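Phosphoribosylaminoimidazole carboxylase, ATPase subunit (Bacillus anthracis, PDB 4DLK) probably catalyses the ATP-dependent carboxylation of 5-aminoimidazole ribonucleotide with bicarbonate to N5-carboxyaminoimidazole ribonucleotide, a step of purine biosynthesis. Local coordinates at residues 140-145 and 162-167; 185-190 and 255-260; 146-151 and 177-182. All coordinates share one frame; numbering follows the deposited sequence.

Overall arrangement
Followed from the N terminus, strand 144-148 supplies first the end of 140-145 and then the start of 146-151. Interaction 1 closes the shortest loop, returning after strand 158-161 at 162-167. Interaction 3 closes later, when the chain leaves helix 167-176 and reaches 177-182, so the two contacts cross. They meet directly, V145 N lying 2.8 Å from E182 O, and together tie one four-stranded antiparallel sheet to its connections. Interaction 2 comes afterwards in series: 185-190 follows strand 179-183 and, after 64 intervening residues, meets 255-260 in the larger antiparallel sheet. Its centre is about 20 Å from that of interaction 3, and the same ATP touches all three.

Interaction 1 of 3, residues 140-145 and 162-167; sequences LSYPSV and RSEADV. With ATP (adenosine-5'-triphosphate), chain F.
The phenol ring of Y142 lies against the backbone of 162-164. Over one face sits S163, its CA 3.7 Å above the ring plane and displaced toward the rim, while the carbonyl carbon of R162 and the amide nitrogen of E164 approach obliquely. Y142 CE1 comes within 3.4 Å of S163 O. The other flat group, the R162 guanidinium, is met obliquely by P143 CB, 4.3 Å from NH1, and makes a cation-pi contact with W184. With CG turned anti to its carbonyl carbon (chi1 -59°), Y142 runs out over the loop until its OH meets V167 CG2 at 3.4 Å, the two side chains crossing at about a right angle. No hydrogen bond joins the two segments; the ring rests on the loop by van der Waals contact. The loop is held by D166 OD1, which accepts bonds from R162 N at 2.8 Å and S163 N at 3.2 Å from opposite faces of the carboxylate plane. On the other side of the contact, a cis peptide bond joins Y142 to P143, just before strand 144-148. V145 brings CG1 to 3.7 Å from N6 of the adenine. The arrangement is a surface contact at the margin of the small antiparallel sheet of the ATP-grasp fold, packing the loop that enters strand 144-148 against the loop that enters helix 167-176.

Interaction 2 of 3, residues 185-190 and 255-260; sequences VPFEKE and EMFATA. With CA (calcium ion), chain D; ATP (adenosine-5'-triphosphate), chain F; ATP (adenosine-5'-triphosphate), chain G.
F187 and F257 form an offset stack beside the adenine, their planes 3° apart and centroids separated by 4.6 Å, next to a classic beta bulge between the antiparallel strands 189-197 and 250-258 of the ATP-grasp fold. F257 CZ lies 3.7 Å from C5 of the adenine. F187 CG sits between its backbone N and carbonyl carbon (chi1 56°), which sets the ring on F257 with its edge toward N3. V185 N donates an almost straight bond (178°) to adenine N1. At the ribose, the E190 carboxylate accepts hydrogen bonds from both hydroxyls: O2' gives to OE1 and O3' to OE2. E190 OE2 also lies at the F257 ring edge, in its plane, and water 2 links it to M256 O. E255 binds a calcium ion through both oxygens; E268 shares the site, and the ion joins the gamma phosphates of two ATP molecules. Behind this first shell lies the bulge itself: E188 N (2.8 Å) and K189 N (3.2 Å) both donate to A258 O, and A258 N returns a bond to K189 O. K189 NZ pairs with E210. Farther out, a water accepts from A260 N at 2.9 Å and donates to P186 O at 3.0 Å.

Interaction 3 of 3, residues 146-151 and 177-182; sequences LKTTTG and AECILE. With ATP (adenosine-5'-triphosphate), chain F.
Backbone bonds set the register between K147 and I180, an antiparallel hydrogen-bonded pair in which K147 N reaches I180 O at 2.9 Å and I180 N reaches K147 O at 2.7 Å. On either side, the CA atoms of L146 and T148 make CA-H...O contacts with I180 O and E178 O. T149 N donates to E178 O, tilted 33° from the carbonyl plane, extending the pairing past the strand end. Among the charged groups, K147 NZ faces the carboxylate of E182 in a salt bridge whose bonds are weak, the nearer at 3.2 Å to OE2. The same NZ donates to adenine N7 at 2.9 Å and weakly to alpha-phosphate O2A. E182 OE2 accepts a hydrogen bond from adenine N6 at 3.0 Å, and its OE1 is paired with K111, which probably keeps the carboxylate ionised. Strand 144-148 joins strand 179-183 in the ATP-grasp small sheet, one wall of the nucleotide pocket. At the far end a hydroxyl meets a carboxylate: T149 OG1, set between backbone N and carbonyl carbon (chi1 56°), donates to the anti lone pair of E178 OE2 at 2.7 Å, while E178 OE1 is held by Q128. Apolar contacts occupy both faces. L146 CD1 packs on C179 CB and L181 CD1 beside helices 130-140 and 167-176; on the nucleotide side, I180 CD1 touches K147 CB at 3.5 Å, the two side chains crossing at a slant.

Interaction 1 of 3, residues 140-145 and 162-167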
# COMPACT_ATOMS: atom_id res chain seq x y z
N LEU A 140 -43.33 -14.82 15.78
CA LEU A 140 -42.45 -14.88 14.60
C LEU A 140 -42.48 -16.22 13.87
O LEU A 140 -42.03 -16.32 12.73
CB LEU A 140 -40.99 -14.51 14.96
CG LEU A 140 -40.68 -13.23 15.74
CD1 LEU A 140 -39.17 -13.04 15.89
CD2 LEU A 140 -41.30 -11.99 15.11
N SER A 141 -43.00 -17.25 14.55
CA SER A 141 -43.10 -18.62 14.02
C SER A 141 -41.74 -19.21 13.62
O SER A 141 -40.69 -18.69 13.98
CB SER A 141 -44.12 -18.68 12.86
OG SER A 141 -44.34 -20.02 12.44
N TYR A 142 -41.78 -20.32 12.89
CA TYR A 142 -40.58 -20.99 12.40
C TYR A 142 -40.43 -20.76 10.89
O TYR A 142 -41.43 -20.69 10.18
CB TYR A 142 -40.64 -22.49 12.71
CG TYR A 142 -40.78 -22.84 14.17
CD1 TYR A 142 -39.67 -22.83 15.02
CD2 TYR A 142 -42.02 -23.19 14.71
CE1 TYR A 142 -39.79 -23.16 16.36
CE2 TYR A 142 -42.15 -23.52 16.05
CZ TYR A 142 -41.04 -23.50 16.87
OH TYR A 142 -41.15 -23.83 18.20
N PRO A 143 -39.18 -20.65 10.41
CA PRO A 143 -37.95 -20.70 11.20
C PRO A 143 -37.55 -19.33 11.76
O PRO A 143 -37.99 -18.29 11.26
CB PRO A 143 -36.91 -21.21 10.20
CG PRO A 143 -37.43 -20.80 8.85
CD PRO A 143 -38.89 -20.48 8.97
N SER A 144 -36.73 -19.35 12.81
CA SER A 144 -36.26 -18.14 13.47
C SER A 144 -34.89 -18.38 14.08
O SER A 144 -34.42 -19.52 14.13
CB SER A 144 -37.26 -17.67 14.53
OG SER A 144 -37.42 -18.65 15.55
N VAL A 145 -34.25 -17.32 14.55
CA VAL A 145 -32.90 -17.43 15.12
C VAL A 145 -32.76 -16.61 16.41
O VAL A 145 -33.05 -15.40 16.43
CB VAL A 145 -31.81 -17.09 14.07
CG1 VAL A 145 -31.94 -15.65 13.59
CG2 VAL A 145 -30.41 -17.34 14.62
N ARG A 162 -36.01 -24.35 13.99
CA ARG A 162 -36.73 -24.83 12.81
C ARG A 162 -38.06 -25.49 13.20
O ARG A 162 -38.99 -25.53 12.40
CB ARG A 162 -35.84 -25.78 12.00
CG ARG A 162 -34.52 -25.16 11.58
CD ARG A 162 -33.94 -25.79 10.33
NE ARG A 162 -32.79 -25.05 9.82
CZ ARG A 162 -32.83 -24.10 8.88
NH1 ARG A 162 -33.98 -23.75 8.32
NH2 ARG A 162 -31.71 -23.49 8.51
N SER A 163 -38.13 -25.99 14.43
CA SER A 163 -39.35 -26.59 14.97
C SER A 163 -39.33 -26.57 16.50
O SER A 163 -38.34 -26.15 17.10
CB SER A 163 -39.51 -28.03 14.47
OG SER A 163 -38.45 -28.84 14.95
N GLU A 164 -40.42 -27.04 17.11
CA GLU A 164 -40.53 -27.16 18.57
C GLU A 164 -39.38 -27.98 19.18
O GLU A 164 -39.03 -27.80 20.35
CB GLU A 164 -41.90 -27.73 18.97
CG GLU A 164 -42.11 -28.00 20.46
CD GLU A 164 -42.35 -26.74 21.29
OE1 GLU A 164 -43.13 -25.87 20.85
OE2 GLU A 164 -41.78 -26.64 22.40
N ALA A 165 -38.78 -28.86 18.38
CA ALA A 165 -37.65 -29.67 18.81
C ALA A 165 -36.41 -28.84 19.18
O ALA A 165 -35.53 -29.31 19.91
CB ALA A 165 -37.30 -30.70 17.74
N ASP A 166 -36.35 -27.62 18.66
CA ASP A 166 -35.21 -26.74 18.90
C ASP A 166 -35.38 -25.86 20.14
O ASP A 166 -34.40 -25.28 20.63
CB ASP A 166 -34.95 -25.87 17.67
CG ASP A 166 -34.48 -26.68 16.47
OD1 ASP A 166 -35.09 -26.56 15.39
OD2 ASP A 166 -33.49 -27.43 16.62
N VAL A 167 -36.62 -25.77 20.62
CA VAL A 167 -36.98 -24.91 21.76
C VAL A 167 -36.12 -25.15 23.00
O VAL A 167 -35.69 -24.19 23.64
CB VAL A 167 -38.49 -25.03 22.09
CG1 VAL A 167 -38.84 -24.32 23.39
CG2 VAL A 167 -39.33 -24.46 20.96
PG ATP F . -19.52 -13.20 12.70
O1G ATP F . -20.09 -11.83 12.44
O2G ATP F . -19.20 -13.95 11.42
O3G ATP F . -18.41 -13.22 13.72
PB ATP F . -22.06 -13.56 14.05
O1B ATP F . -22.69 -14.74 14.72
O2B ATP F . -21.84 -12.27 14.80
O3B ATP F . -20.66 -14.09 13.42
PA ATP F . -24.39 -13.12 12.42
O1A ATP F . -24.55 -12.38 11.12
O2A ATP F . -25.09 -12.61 13.66
O3A ATP F . -22.81 -13.24 12.67
O5' ATP F . -24.89 -14.63 12.16
C5' ATP F . -24.04 -15.56 11.48
C4' ATP F . -24.76 -16.20 10.30
O4' ATP F . -26.05 -16.69 10.69
C3' ATP F . -25.02 -15.22 9.17
O3' ATP F . -23.93 -15.15 8.24
C2' ATP F . -26.27 -15.76 8.51
O2' ATP F . -25.94 -16.71 7.49
C1' ATP F . -26.98 -16.50 9.62
N9 ATP F . -28.12 -15.67 10.07
C8 ATP F . -28.10 -14.79 11.10
N7 ATP F . -29.29 -14.18 11.24
C5 ATP F . -30.11 -14.66 10.28
C6 ATP F . -31.51 -14.43 9.87
N6 ATP F . -32.30 -13.55 10.54
N1 ATP F . -31.98 -15.14 8.81
C2 ATP F . -31.20 -16.02 8.14
N3 ATP F . -29.92 -16.27 8.46
C4 ATP F . -29.33 -15.64 9.51

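Interaction 2 of 3, residues 185-190 and 255-260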
# COMPACT_ATOMS: atom_id res chain seq x y z
N VAL A 185 -34.41 -15.10 7.56
CA VAL A 185 -34.49 -14.44 6.26
C VAL A 185 -34.01 -15.45 5.22
O VAL A 185 -32.85 -15.86 5.26
CB VAL A 185 -33.60 -13.17 6.19
CG1 VAL A 185 -33.71 -12.50 4.83
CG2 VAL A 185 -33.98 -12.19 7.29
N PRO A 186 -34.90 -15.88 4.32
CA PRO A 186 -34.42 -16.68 3.19
C PRO A 186 -33.73 -15.76 2.17
O PRO A 186 -34.40 -15.03 1.43
CB PRO A 186 -35.70 -17.30 2.62
CG PRO A 186 -36.80 -16.38 3.02
CD PRO A 186 -36.36 -15.68 4.29
N PHE A 187 -32.41 -15.76 2.15
CA PHE A 187 -31.67 -14.89 1.24
C PHE A 187 -30.89 -15.73 0.25
O PHE A 187 -30.66 -16.92 0.48
CB PHE A 187 -30.73 -13.95 2.01
CG PHE A 187 -29.76 -14.67 2.90
CD1 PHE A 187 -30.05 -14.86 4.25
CD2 PHE A 187 -28.56 -15.16 2.40
CE1 PHE A 187 -29.16 -15.53 5.08
CE2 PHE A 187 -27.67 -15.84 3.22
CZ PHE A 187 -27.97 -16.02 4.56
N GLU A 188 -30.47 -15.11 -0.85
CA GLU A 188 -29.63 -15.79 -1.83
C GLU A 188 -28.15 -15.55 -1.56
O GLU A 188 -27.33 -16.46 -1.66
CB GLU A 188 -30.01 -15.36 -3.24
CG GLU A 188 -29.81 -16.46 -4.28
CD GLU A 188 -29.46 -15.92 -5.65
OE1 GLU A 188 -30.06 -14.92 -6.09
OE2 GLU A 188 -28.56 -16.52 -6.30
N LYS A 189 -27.80 -14.30 -1.22
CA LYS A 189 -26.40 -13.92 -0.98
C LYS A 189 -26.27 -13.05 0.26
O LYS A 189 -27.17 -12.25 0.56
CB LYS A 189 -25.85 -13.12 -2.17
CG LYS A 189 -26.03 -13.74 -3.54
CD LYS A 189 -24.96 -14.78 -3.85
CE LYS A 189 -24.87 -15.03 -5.35
NZ LYS A 189 -23.99 -16.20 -5.61
N GLU A 190 -25.16 -13.20 0.97
CA GLU A 190 -24.77 -12.23 1.99
C GLU A 190 -23.79 -11.27 1.36
O GLU A 190 -22.84 -11.69 0.68
CB GLU A 190 -24.11 -12.92 3.18
CG GLU A 190 -24.97 -13.99 3.81
CD GLU A 190 -24.44 -14.47 5.14
OE1 GLU A 190 -24.19 -15.68 5.27
OE2 GLU A 190 -24.26 -13.63 6.05
N GLU A 255 -23.17 -5.12 6.83
CA GLU A 255 -23.41 -6.48 6.33
C GLU A 255 -24.90 -6.70 6.11
O GLU A 255 -25.73 -6.30 6.94
CB GLU A 255 -22.81 -7.53 7.28
CG GLU A 255 -21.29 -7.43 7.41
CD GLU A 255 -20.73 -8.45 8.39
OE1 GLU A 255 -20.48 -8.09 9.56
OE2 GLU A 255 -20.55 -9.63 8.00
N MET A 256 -25.24 -7.31 4.98
CA MET A 256 -26.62 -7.38 4.52
C MET A 256 -26.99 -8.76 3.99
O MET A 256 -26.11 -9.56 3.65
CB MET A 256 -26.85 -6.34 3.42
CG MET A 256 -26.68 -4.89 3.87
SD MET A 256 -26.56 -3.75 2.49
CE MET A 256 -24.95 -4.19 1.87
N PHE A 257 -28.30 -9.02 3.95
CA PHE A 257 -28.85 -10.18 3.27
C PHE A 257 -29.54 -9.68 2.00
O PHE A 257 -30.29 -8.69 2.03
CB PHE A 257 -29.90 -10.90 4.13
CG PHE A 257 -29.38 -11.40 5.45
CD1 PHE A 257 -30.15 -11.24 6.61
CD2 PHE A 257 -28.15 -12.04 5.55
CE1 PHE A 257 -29.69 -11.71 7.83
CE2 PHE A 257 -27.69 -12.50 6.77
CZ PHE A 257 -28.46 -12.34 7.91
N ALA A 258 -29.29 -10.37 0.89
CA ALA A 258 -29.92 -10.04 -0.39
C ALA A 258 -30.77 -11.22 -0.87
O ALA A 258 -30.28 -12.34 -0.98
CB ALA A 258 -28.86 -9.69 -1.42
N THR A 259 -32.05 -10.96 -1.12
CA THR A 259 -32.96 -12.03 -1.52
C THR A 259 -33.07 -12.15 -3.04
O THR A 259 -32.73 -11.21 -3.77
CB THR A 259 -34.38 -11.86 -0.94
OG1 THR A 259 -35.03 -10.75 -1.58
CG2 THR A 259 -34.33 -11.65 0.58
N ALA A 260 -33.55 -13.30 -3.50
CA ALA A 260 -33.74 -13.57 -4.92
C ALA A 260 -34.63 -12.52 -5.58
O ALA A 260 -34.35 -12.06 -6.68
CB ALA A 260 -34.31 -14.97 -5.13
CA CA D . -20.38 -10.43 10.51
PG ATP F . -19.52 -13.20 12.70
O1G ATP F . -20.09 -11.83 12.44
O2G ATP F . -19.20 -13.95 11.42
O3G ATP F . -18.41 -13.22 13.72
PB ATP F . -22.06 -13.56 14.05
O1B ATP F . -22.69 -14.74 14.72
O2B ATP F . -21.84 -12.27 14.80
O3B ATP F . -20.66 -14.09 13.42
PA ATP F . -24.39 -13.12 12.42
O1A ATP F . -24.55 -12.38 11.12
O2A ATP F . -25.09 -12.61 13.66
O3A ATP F . -22.81 -13.24 12.67
O5' ATP F . -24.89 -14.63 12.16
C5' ATP F . -24.04 -15.56 11.48
C4' ATP F . -24.76 -16.20 10.30
O4' ATP F . -26.05 -16.69 10.69
C3' ATP F . -25.02 -15.22 9.17
O3' ATP F . -23.93 -15.15 8.24
C2' ATP F . -26.27 -15.76 8.51
O2' ATP F . -25.94 -16.71 7.49
C1' ATP F . -26.98 -16.50 9.62
N9 ATP F . -28.12 -15.67 10.07
C8 ATP F . -28.10 -14.79 11.10
N7 ATP F . -29.29 -14.18 11.24
C5 ATP F . -30.11 -14.66 10.28
C6 ATP F . -31.51 -14.43 9.87
N6 ATP F . -32.30 -13.55 10.54
N1 ATP F . -31.98 -15.14 8.81
C2 ATP F . -31.20 -16.02 8.14
N3 ATP F . -29.92 -16.27 8.46
C4 ATP F . -29.33 -15.64 9.51
PG ATP G . -16.81 -11.11 10.08
O1G ATP G . -16.40 -11.81 11.36
O2G ATP G . -16.79 -11.99 8.85
O3G ATP G . -18.05 -10.25 10.19
PB ATP G . -14.78 -9.29 10.91
O1B ATP G . -14.02 -8.12 10.32
O2B ATP G . -15.73 -9.05 12.07
O3B ATP G . -15.60 -10.06 9.76
PA ATP G . -12.20 -10.12 11.79
O1A ATP G . -11.41 -9.53 10.64
O2A ATP G . -11.72 -11.37 12.48
O3A ATP G . -13.73 -10.42 11.35
O5' ATP G . -12.39 -8.97 12.89
C5' ATP G . -11.29 -8.51 13.65
C4' ATP G . -11.94 -7.73 14.78
O4' ATP G . -12.69 -8.61 15.61
C3' ATP G . -10.92 -7.02 15.66
O3' ATP G . -11.39 -5.68 15.80
C2' ATP G . -10.98 -7.77 16.98
O2' ATP G . -10.73 -6.90 18.08
C1' ATP G . -12.41 -8.30 16.98
N9 ATP G . -12.63 -9.48 17.86
C8 ATP G . -11.76 -10.49 18.11
N7 ATP G . -12.30 -11.39 18.97
C5 ATP G . -13.54 -10.97 19.28
C6 ATP G . -14.66 -11.45 20.14
N6 ATP G . -14.53 -12.60 20.84
N1 ATP G . -15.79 -10.71 20.18
C2 ATP G . -15.93 -9.56 19.48
N3 ATP G . -14.95 -9.07 18.69
C4 ATP G . -13.76 -9.71 18.55
O HOH W 1 -33.92 -15.33 -1.50
O HOH W 2 -24.45 -10.75 6.22
O HOH W 3 -22.62 -11.21 9.67
O HOH W 4 -20.29 -12.61 9.24
O HOH W 5 -19.08 -8.65 12.33

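Interaction 3 of 3, residues 146-151 and 177-182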
# COMPACT_ATOMS: atom_id res chain seq x y z
N LEU A 146 -32.33 -17.28 17.47
CA LEU A 146 -32.11 -16.62 18.74
C LEU A 146 -30.63 -16.30 18.90
O LEU A 146 -29.79 -17.20 18.81
CB LEU A 146 -32.61 -17.50 19.90
CG LEU A 146 -32.73 -16.86 21.29
CD1 LEU A 146 -33.86 -15.84 21.32
CD2 LEU A 146 -32.97 -17.93 22.34
N LYS A 147 -30.32 -15.03 19.13
CA LYS A 147 -28.93 -14.58 19.31
C LYS A 147 -28.77 -13.82 20.62
O LYS A 147 -29.64 -13.02 20.98
CB LYS A 147 -28.52 -13.63 18.18
CG LYS A 147 -28.80 -14.11 16.77
CD LYS A 147 -28.45 -13.02 15.77
CE LYS A 147 -28.91 -13.40 14.38
NZ LYS A 147 -28.47 -12.39 13.37
N THR A 148 -27.66 -14.04 21.31
CA THR A 148 -27.28 -13.19 22.44
C THR A 148 -27.10 -11.75 21.94
O THR A 148 -26.55 -11.53 20.85
CB THR A 148 -25.97 -13.65 23.10
OG1 THR A 148 -24.92 -13.67 22.13
CG2 THR A 148 -26.13 -15.06 23.70
N THR A 149 -27.58 -10.79 22.71
CA THR A 149 -27.48 -9.39 22.34
C THR A 149 -26.04 -8.87 22.42
O THR A 149 -25.66 -7.99 21.65
CB THR A 149 -28.39 -8.50 23.21
OG1 THR A 149 -28.07 -8.70 24.59
CG2 THR A 149 -29.86 -8.83 22.95
N THR A 150 -25.25 -9.43 23.33
CA THR A 150 -23.85 -9.04 23.45
C THR A 150 -22.93 -10.25 23.45
O THR A 150 -23.35 -11.36 23.82
CB THR A 150 -23.56 -8.23 24.73
OG1 THR A 150 -23.92 -9.03 25.87
CG2 THR A 150 -24.35 -6.92 24.75
N GLY A 151 -21.68 -10.02 23.05
CA GLY A 151 -20.62 -11.02 23.15
C GLY A 151 -20.63 -12.06 22.05
O GLY A 151 -19.71 -12.87 21.95
N ALA A 177 -28.35 -15.81 28.94
CA ALA A 177 -28.10 -14.42 28.51
C ALA A 177 -29.31 -13.74 27.88
O ALA A 177 -30.23 -14.40 27.38
CB ALA A 177 -26.91 -14.36 27.55
N GLU A 178 -29.29 -12.41 27.91
CA GLU A 178 -30.23 -11.60 27.15
C GLU A 178 -30.08 -11.92 25.67
O GLU A 178 -28.97 -12.01 25.16
CB GLU A 178 -29.96 -10.12 27.39
CG GLU A 178 -30.98 -9.21 26.74
CD GLU A 178 -30.65 -7.74 26.92
OE1 GLU A 178 -31.26 -7.11 27.80
OE2 GLU A 178 -29.76 -7.24 26.19
N CYS A 179 -31.21 -12.07 24.99
CA CYS A 179 -31.22 -12.45 23.58
C CYS A 179 -32.17 -11.61 22.74
O CYS A 179 -32.98 -10.85 23.26
CB CYS A 179 -31.60 -13.93 23.44
SG CYS A 179 -30.34 -15.12 24.00
N ILE A 180 -32.03 -11.75 21.42
CA ILE A 180 -33.04 -11.32 20.46
C ILE A 180 -33.48 -12.51 19.62
O ILE A 180 -32.67 -13.38 19.29
CB ILE A 180 -32.55 -10.18 19.53
CG1 ILE A 180 -31.07 -10.35 19.17
CG2 ILE A 180 -32.75 -8.83 20.18
CD1 ILE A 180 -30.82 -11.00 17.84
N LEU A 181 -34.77 -12.57 19.30
CA LEU A 181 -35.24 -13.55 18.33
C LEU A 181 -35.49 -12.82 17.02
O LEU A 181 -36.14 -11.77 17.00
CB LEU A 181 -36.51 -14.26 18.80
CG LEU A 181 -36.90 -15.50 17.98
CD1 LEU A 181 -35.94 -16.65 18.25
CD2 LEU A 181 -38.33 -15.94 18.26
N GLU A 182 -34.93 -13.36 15.94
CA GLU A 182 -35.11 -12.79 14.62
C GLU A 182 -35.80 -13.79 13.73
O GLU A 182 -35.51 -14.98 13.81
CB GLU A 182 -33.76 -12.48 13.97
CG GLU A 182 -33.01 -11.29 14.52
CD GLU A 182 -31.69 -11.08 13.81
OE1 GLU A 182 -30.85 -10.35 14.35
OE2 GLU A 182 -31.49 -11.66 12.71
PG ATP F . -19.52 -13.20 12.70
O1G ATP F . -20.09 -11.83 12.44
O2G ATP F . -19.20 -13.95 11.42
O3G ATP F . -18.41 -13.22 13.72
PB ATP F . -22.06 -13.56 14.05
O1B ATP F . -22.69 -14.74 14.72
O2B ATP F . -21.84 -12.27 14.80
O3B ATP F . -20.66 -14.09 13.42
PA ATP F . -24.39 -13.12 12.42
O1A ATP F . -24.55 -12.38 11.12
O2A ATP F . -25.09 -12.61 13.66
O3A ATP F . -22.81 -13.24 12.67
O5' ATP F . -24.89 -14.63 12.16
C5' ATP F . -24.04 -15.56 11.48
C4' ATP F . -24.76 -16.20 10.30
O4' ATP F . -26.05 -16.69 10.69
C3' ATP F . -25.02 -15.22 9.17
O3' ATP F . -23.93 -15.15 8.24
C2' ATP F . -26.27 -15.76 8.51
O2' ATP F . -25.94 -16.71 7.49
C1' ATP F . -26.98 -16.50 9.62
N9 ATP F . -28.12 -15.67 10.07
C8 ATP F . -28.10 -14.79 11.10
N7 ATP F . -29.29 -14.18 11.24
C5 ATP F . -30.11 -14.66 10.28
C6 ATP F . -31.51 -14.43 9.87
N6 ATP F . -32.30 -13.55 10.54
N1 ATP F . -31.98 -15.14 8.81
C2 ATP F . -31.20 -16.02 8.14
N3 ATP F . -29.92 -16.27 8.46
C4 ATP F . -29.33 -15.64 9.51